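Local atomic coordinates of diaminopimelate decarboxylase (Psychromonas ingrahamii, PDB entry 4XG1), a protein that probably catalyses the pyridoxal phosphate-dependent decarboxylation of meso-diaminopimelate to L-lysine, the last step of lysine biosynthesis. Residues 204-209 / 246-251; 241-246 / 280-285. One frame throughout, in Å; residues are numbered along the deposited sequence.

Contact 1: residues 204-209 / 246-251; sequences QLTEIA and DDETPP. With TME (propane), chain Q.
In I208, CG1 is set anti to the carbonyl carbon (chi1 -67°), and there it meets the ring of P251; the first torsion of T206 (56°) sets OG1 between the backbone N and the carbonyl carbon, which leaves CG2 anti to that carbon, where it faces E248. I208 CG1 lies 3.4 Å from P251 CG, and CD1 continues past the ring, 4.0 Å from P251 CB, the two side chains sliding by each other in opposite directions. P251 CD also lies against the backbone carbonyl of T206, 3.4 Å from T206 O. The T206 and E248 side chains cross obliquely, with T206 CG2 4.2 Å from E248 CB. P250 CB lies 3.9 Å from T206 CA. The E248 carboxylate turns back on its own loop: OE1 takes the D246 N-H on its syn lone pair at 2.9 Å and also accepts from Y245 N. A propane molecule is bound beside E207, I208 and A209, with its C2 3.6 Å from I208 CB. Proline rings thus pack a partly exposed surface where two loops meet, those leading from strands 192-198 and 234-236 into helices 209-227 and 253-262, neighbouring beta-alpha connections of the TIM barrel.

Contact 2: residues 241-246 / 280-285; sequences LGVPYD and MANAGV
V243 and A281 make the tight, buried part of this contact: V243 has CG1 anti to the carbonyl carbon (chi1 -61°), so that CG2 stands between the backbone N and that carbon and lies 3.8 Å from A281 CB. The same methyl of A281 is 4.1 Å from Y245 OH, whose hydrogen-bonding partner is R277 NH1. R277 is a predicted substrate-binding residue, and the Y245 side chain comes within about 5 Å of the bound pyridoxal phosphate-lysine adduct. The segments belong to different parts of the class-II decarboxylase fold: 241-246 is a loop following barrel strand 234-236, whereas 280-285 starts at the end of helix 277-280 and enters strand 284-294 of the mixed sheet beyond the TIM barrel. Toward the exposed P244 the contact is looser and polar. Here the N282 side chain lies aslant to the P244 ring, and ND2 gives the carbonyl O of P244 a weak hydrogen bond, long at 3.4 Å though fairly straight (165°). ND2 also lies 4.1 Å from P244 CG, while OD1 is hydrogen-bonded to S372 OG. An alanine in place of N282 would probably leave P244 O and S372 OG without the amide that bridges them.

Contact 1 is a surface contact and contact 2 a buried one, yet both draw on the loop between strand 234-236 and helix 253-262 and overlap at D246, which touches neither partner segment. In contact 1 that loop lies against the preceding barrel connection, through proline rings and aliphatic groups; in contact 2 it meets the entry to strand 284-294, where small apolar side chains sit next to one weak hydrogen bond from a side-chain amide. Stronger polar ties run between the contacts than across either: L205 O is 2.7 Å from G242 N, and Q204 NE2 is 2.8 Å from V243 O, both probable hydrogen bonds. Loop 241-251 therefore bridges its barrel neighbour and the second domain.

Contact 1: residues 204-209 / 246-251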
loop_
_atom_site.group_PDB
_atom_site.type_symbol
_atom_site.label_atom_id
_atom_site.label_comp_id
_atom_site.label_asym_id
_atom_site.label_seq_id
_atom_site.Cartn_x
_atom_site.Cartn_y
_atom_site.Cartn_z
ATOM N N GLN B 204 -15.723 -2.447 -9.815
ATOM C CA GLN B 204 -16.903 -2.350 -8.930
ATOM C C GLN B 204 -18.098 -1.707 -9.650
ATOM O O GLN B 204 -18.727 -0.791 -9.128
ATOM C CB GLN B 204 -16.514 -1.594 -7.633
ATOM C CG GLN B 204 -17.537 -1.546 -6.513
ATOM C CD GLN B 204 -18.112 -2.924 -6.159
ATOM O OE1 GLN B 204 -17.528 -3.959 -6.482
ATOM N NE2 GLN B 204 -19.235 -2.929 -5.441
ATOM N N LEU B 205 -18.385 -2.168 -10.871
ATOM C CA LEU B 205 -19.558 -1.703 -11.583
ATOM C C LEU B 205 -20.758 -2.560 -11.172
ATOM O O LEU B 205 -20.646 -3.775 -11.085
ATOM C CB LEU B 205 -19.344 -1.752 -13.095
ATOM C CG LEU B 205 -18.131 -0.961 -13.580
ATOM C CD1 LEU B 205 -18.053 -0.946 -15.083
ATOM C CD2 LEU B 205 -18.144 0.475 -13.046
ATOM N N THR B 206 -21.881 -1.909 -10.889
ATOM C CA THR B 206 -23.074 -2.583 -10.324
ATOM C C THR B 206 -24.266 -2.694 -11.285
ATOM O O THR B 206 -25.362 -3.018 -10.855
ATOM C CB THR B 206 -23.529 -1.878 -9.030
ATOM O OG1 THR B 206 -23.768 -0.503 -9.302
ATOM C CG2 THR B 206 -22.441 -1.987 -7.903
ATOM N N GLU B 207 -24.033 -2.423 -12.567
ATOM C CA GLU B 207 -25.048 -2.457 -13.636
ATOM C C GLU B 207 -24.503 -3.257 -14.825
ATOM O O GLU B 207 -23.304 -3.166 -15.132
ATOM C CB GLU B 207 -25.336 -1.029 -14.127
ATOM C CG GLU B 207 -25.905 -0.091 -13.063
ATOM C CD GLU B 207 -27.327 0.302 -13.410
ATOM O OE1 GLU B 207 -27.519 1.124 -14.363
ATOM O OE2 GLU B 207 -28.242 -0.235 -12.742
ATOM N N ILE B 208 -25.364 -3.978 -15.536
ATOM C CA ILE B 208 -24.974 -4.650 -16.788
ATOM C C ILE B 208 -24.821 -3.682 -17.960
ATOM O O ILE B 208 -24.008 -3.887 -18.853
ATOM C CB ILE B 208 -26.042 -5.710 -17.198
ATOM C CG1 ILE B 208 -26.068 -6.863 -16.197
ATOM C CG2 ILE B 208 -25.837 -6.294 -18.603
ATOM C CD1 ILE B 208 -27.366 -7.666 -16.172
ATOM N N ALA B 209 -25.576 -2.599 -17.954
ATOM C CA ALA B 209 -25.683 -1.751 -19.123
ATOM C C ALA B 209 -24.360 -1.305 -19.718
ATOM O O ALA B 209 -24.148 -1.389 -20.930
ATOM C CB ALA B 209 -26.574 -0.557 -18.822
ATOM N N ASP B 246 -21.682 -3.642 1.045
ATOM C CA ASP B 246 -22.656 -3.110 2.003
ATOM C C ASP B 246 -24.064 -3.502 1.516
ATOM O O ASP B 246 -24.540 -4.608 1.802
ATOM C CB ASP B 246 -22.479 -1.585 2.101
ATOM C CG ASP B 246 -23.361 -0.928 3.189
ATOM O OD1 ASP B 246 -24.167 -1.623 3.850
ATOM O OD2 ASP B 246 -23.212 0.299 3.423
ATOM N N ASP B 247 -24.669 -2.635 0.692
ATOM C CA ASP B 247 -26.070 -2.720 0.278
ATOM C C ASP B 247 -26.240 -2.834 -1.250
ATOM O O ASP B 247 -27.363 -2.834 -1.758
ATOM C CB ASP B 247 -26.835 -1.494 0.808
ATOM C CG ASP B 247 -26.278 -0.163 0.277
ATOM O OD1 ASP B 247 -25.180 -0.164 -0.323
ATOM O OD2 ASP B 247 -26.930 0.893 0.470
ATOM N N GLU B 248 -25.140 -2.993 -1.973
ATOM C CA GLU B 248 -25.178 -3.002 -3.436
ATOM C C GLU B 248 -25.815 -4.309 -3.944
ATOM O O GLU B 248 -25.737 -5.340 -3.279
ATOM C CB GLU B 248 -23.754 -2.861 -4.025
ATOM C CG GLU B 248 -23.010 -1.596 -3.638
ATOM C CD GLU B 248 -22.100 -1.730 -2.394
ATOM O OE1 GLU B 248 -22.205 -2.701 -1.623
ATOM O OE2 GLU B 248 -21.277 -0.816 -2.171
ATOM N N THR B 249 -26.344 -4.274 -5.161
ATOM C CA THR B 249 -26.914 -5.461 -5.797
ATOM C C THR B 249 -26.426 -5.526 -7.226
ATOM O O THR B 249 -27.194 -5.276 -8.154
ATOM C CB THR B 249 -28.453 -5.392 -5.819
ATOM O OG1 THR B 249 -28.864 -4.159 -6.430
ATOM C CG2 THR B 249 -29.039 -5.468 -4.399
ATOM N N PRO B 250 -25.142 -5.820 -7.418
ATOM C CA PRO B 250 -24.683 -5.970 -8.761
ATOM C C PRO B 250 -25.233 -7.243 -9.379
ATOM O O PRO B 250 -25.679 -8.131 -8.683
ATOM C CB PRO B 250 -23.159 -6.100 -8.610
ATOM C CG PRO B 250 -22.972 -6.640 -7.247
ATOM C CD PRO B 250 -24.056 -5.995 -6.441
ATOM N N PRO B 251 -25.215 -7.307 -10.706
ATOM C CA PRO B 251 -25.540 -8.530 -11.375
ATOM C C PRO B 251 -24.610 -9.610 -10.888
ATOM O O PRO B 251 -23.402 -9.388 -10.821
ATOM C CB PRO B 251 -25.235 -8.224 -12.854
ATOM C CG PRO B 251 -25.190 -6.744 -12.962
ATOM C CD PRO B 251 -24.784 -6.244 -11.634
HETATM C C1 TME Q . -28.755 -1.786 -16.090
HETATM C C2 TME Q . -28.423 -3.279 -16.107
HETATM C C3 TME Q . -28.324 -3.939 -14.708
#

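Contact 2: residues 241-246 / 280-285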
loop_
_atom_site.group_PDB
_atom_site.type_symbol
_atom_site.label_atom_id
_atom_site.label_comp_id
_atom_site.label_asym_id
_atom_site.label_seq_id
_atom_site.Cartn_x
_atom_site.Cartn_y
_atom_site.Cartn_z
ATOM N N LEU B 241 -16.892 -6.313 -12.994
ATOM C CA LEU B 241 -18.159 -6.650 -12.414
ATOM C C LEU B 241 -18.045 -6.524 -10.883
ATOM O O LEU B 241 -17.120 -7.108 -10.255
ATOM C CB LEU B 241 -18.586 -8.075 -12.809
ATOM C CG LEU B 241 -19.915 -8.557 -12.203
ATOM C CD1 LEU B 241 -21.082 -7.694 -12.670
ATOM C CD2 LEU B 241 -20.173 -10.011 -12.566
ATOM N N GLY B 242 -18.986 -5.786 -10.302
ATOM C CA GLY B 242 -18.919 -5.463 -8.902
ATOM C C GLY B 242 -19.473 -6.520 -7.977
ATOM O O GLY B 242 -19.970 -7.548 -8.438
ATOM N N VAL B 243 -19.331 -6.303 -6.670
ATOM C CA VAL B 243 -19.815 -7.235 -5.686
ATOM C C VAL B 243 -20.541 -6.490 -4.590
ATOM O O VAL B 243 -20.379 -5.276 -4.453
ATOM C CB VAL B 243 -18.695 -8.079 -5.040
ATOM C CG1 VAL B 243 -17.972 -8.907 -6.073
ATOM C CG2 VAL B 243 -17.710 -7.215 -4.259
ATOM N N PRO B 244 -21.322 -7.221 -3.781
ATOM C CA PRO B 244 -21.954 -6.635 -2.583
ATOM C C PRO B 244 -21.001 -6.511 -1.410
ATOM O O PRO B 244 -20.539 -7.538 -0.875
ATOM C CB PRO B 244 -23.084 -7.632 -2.248
ATOM C CG PRO B 244 -22.626 -8.943 -2.806
ATOM C CD PRO B 244 -21.845 -8.584 -4.064
ATOM N N TYR B 245 -20.671 -5.266 -1.051
ATOM C CA TYR B 245 -19.868 -4.957 0.128
ATOM C C TYR B 245 -20.776 -4.587 1.304
ATOM O O TYR B 245 -20.605 -5.097 2.411
ATOM C CB TYR B 245 -18.888 -3.785 -0.163
ATOM C CG TYR B 245 -17.664 -4.186 -0.967
ATOM C CD1 TYR B 245 -16.620 -4.897 -0.369
ATOM C CD2 TYR B 245 -17.553 -3.867 -2.325
ATOM C CE1 TYR B 245 -15.513 -5.284 -1.105
ATOM C CE2 TYR B 245 -16.439 -4.259 -3.065
ATOM C CZ TYR B 245 -15.427 -4.963 -2.437
ATOM O OH TYR B 245 -14.314 -5.325 -3.134
ATOM N N ASP B 246 -21.682 -3.642 1.045
ATOM C CA ASP B 246 -22.656 -3.110 2.003
ATOM C C ASP B 246 -24.064 -3.502 1.516
ATOM O O ASP B 246 -24.540 -4.608 1.802
ATOM C CB ASP B 246 -22.479 -1.585 2.101
ATOM C CG ASP B 246 -23.361 -0.928 3.189
ATOM O OD1 ASP B 246 -24.167 -1.623 3.850
ATOM O OD2 ASP B 246 -23.212 0.299 3.423
ATOM N N MET B 280 -12.975 -13.163 -6.141
ATOM C CA MET B 280 -12.262 -13.291 -4.838
ATOM C C MET B 280 -12.802 -12.493 -3.683
ATOM O O MET B 280 -12.567 -12.868 -2.538
ATOM C CB MET B 280 -10.801 -12.920 -5.019
ATOM C CG MET B 280 -10.018 -13.898 -5.863
ATOM S SD MET B 280 -9.907 -15.541 -5.164
ATOM C CE MET B 280 -9.491 -15.237 -3.445
ATOM N N ALA B 281 -13.503 -11.396 -3.943
ATOM C CA ALA B 281 -13.820 -10.461 -2.854
ATOM C C ALA B 281 -14.392 -11.154 -1.639
ATOM O O ALA B 281 -13.838 -11.106 -0.546
ATOM C CB ALA B 281 -14.736 -9.384 -3.323
ATOM N N ASN B 282 -15.488 -11.860 -1.844
ATOM C CA ASN B 282 -16.185 -12.495 -0.725
ATOM C C ASN B 282 -15.746 -13.933 -0.495
ATOM O O ASN B 282 -16.305 -14.610 0.370
ATOM C CB ASN B 282 -17.683 -12.390 -0.930
ATOM C CG ASN B 282 -18.187 -10.980 -0.692
ATOM O OD1 ASN B 282 -17.884 -10.369 0.335
ATOM N ND2 ASN B 282 -18.954 -10.445 -1.644
ATOM N N ALA B 283 -14.712 -14.371 -1.211
ATOM C CA ALA B 283 -14.020 -15.631 -0.898
ATOM C C ALA B 283 -12.981 -15.519 0.228
ATOM O O ALA B 283 -12.346 -16.523 0.546
ATOM C CB ALA B 283 -13.345 -16.207 -2.126
ATOM N N GLY B 284 -12.848 -14.338 0.851
ATOM C CA GLY B 284 -11.923 -14.174 1.959
ATOM C C GLY B 284 -12.364 -13.183 3.014
ATOM O O GLY B 284 -13.106 -12.261 2.744
ATOM N N VAL B 285 -11.873 -13.403 4.229
ATOM C CA VAL B 285 -12.043 -12.457 5.288
ATOM C C VAL B 285 -10.714 -12.153 5.955
ATOM O O VAL B 285 -9.715 -12.864 5.739
ATOM C CB VAL B 285 -13.014 -12.991 6.359
ATOM C CG1 VAL B 285 -14.358 -13.281 5.708
ATOM C CG2 VAL B 285 -12.485 -14.248 7.023
#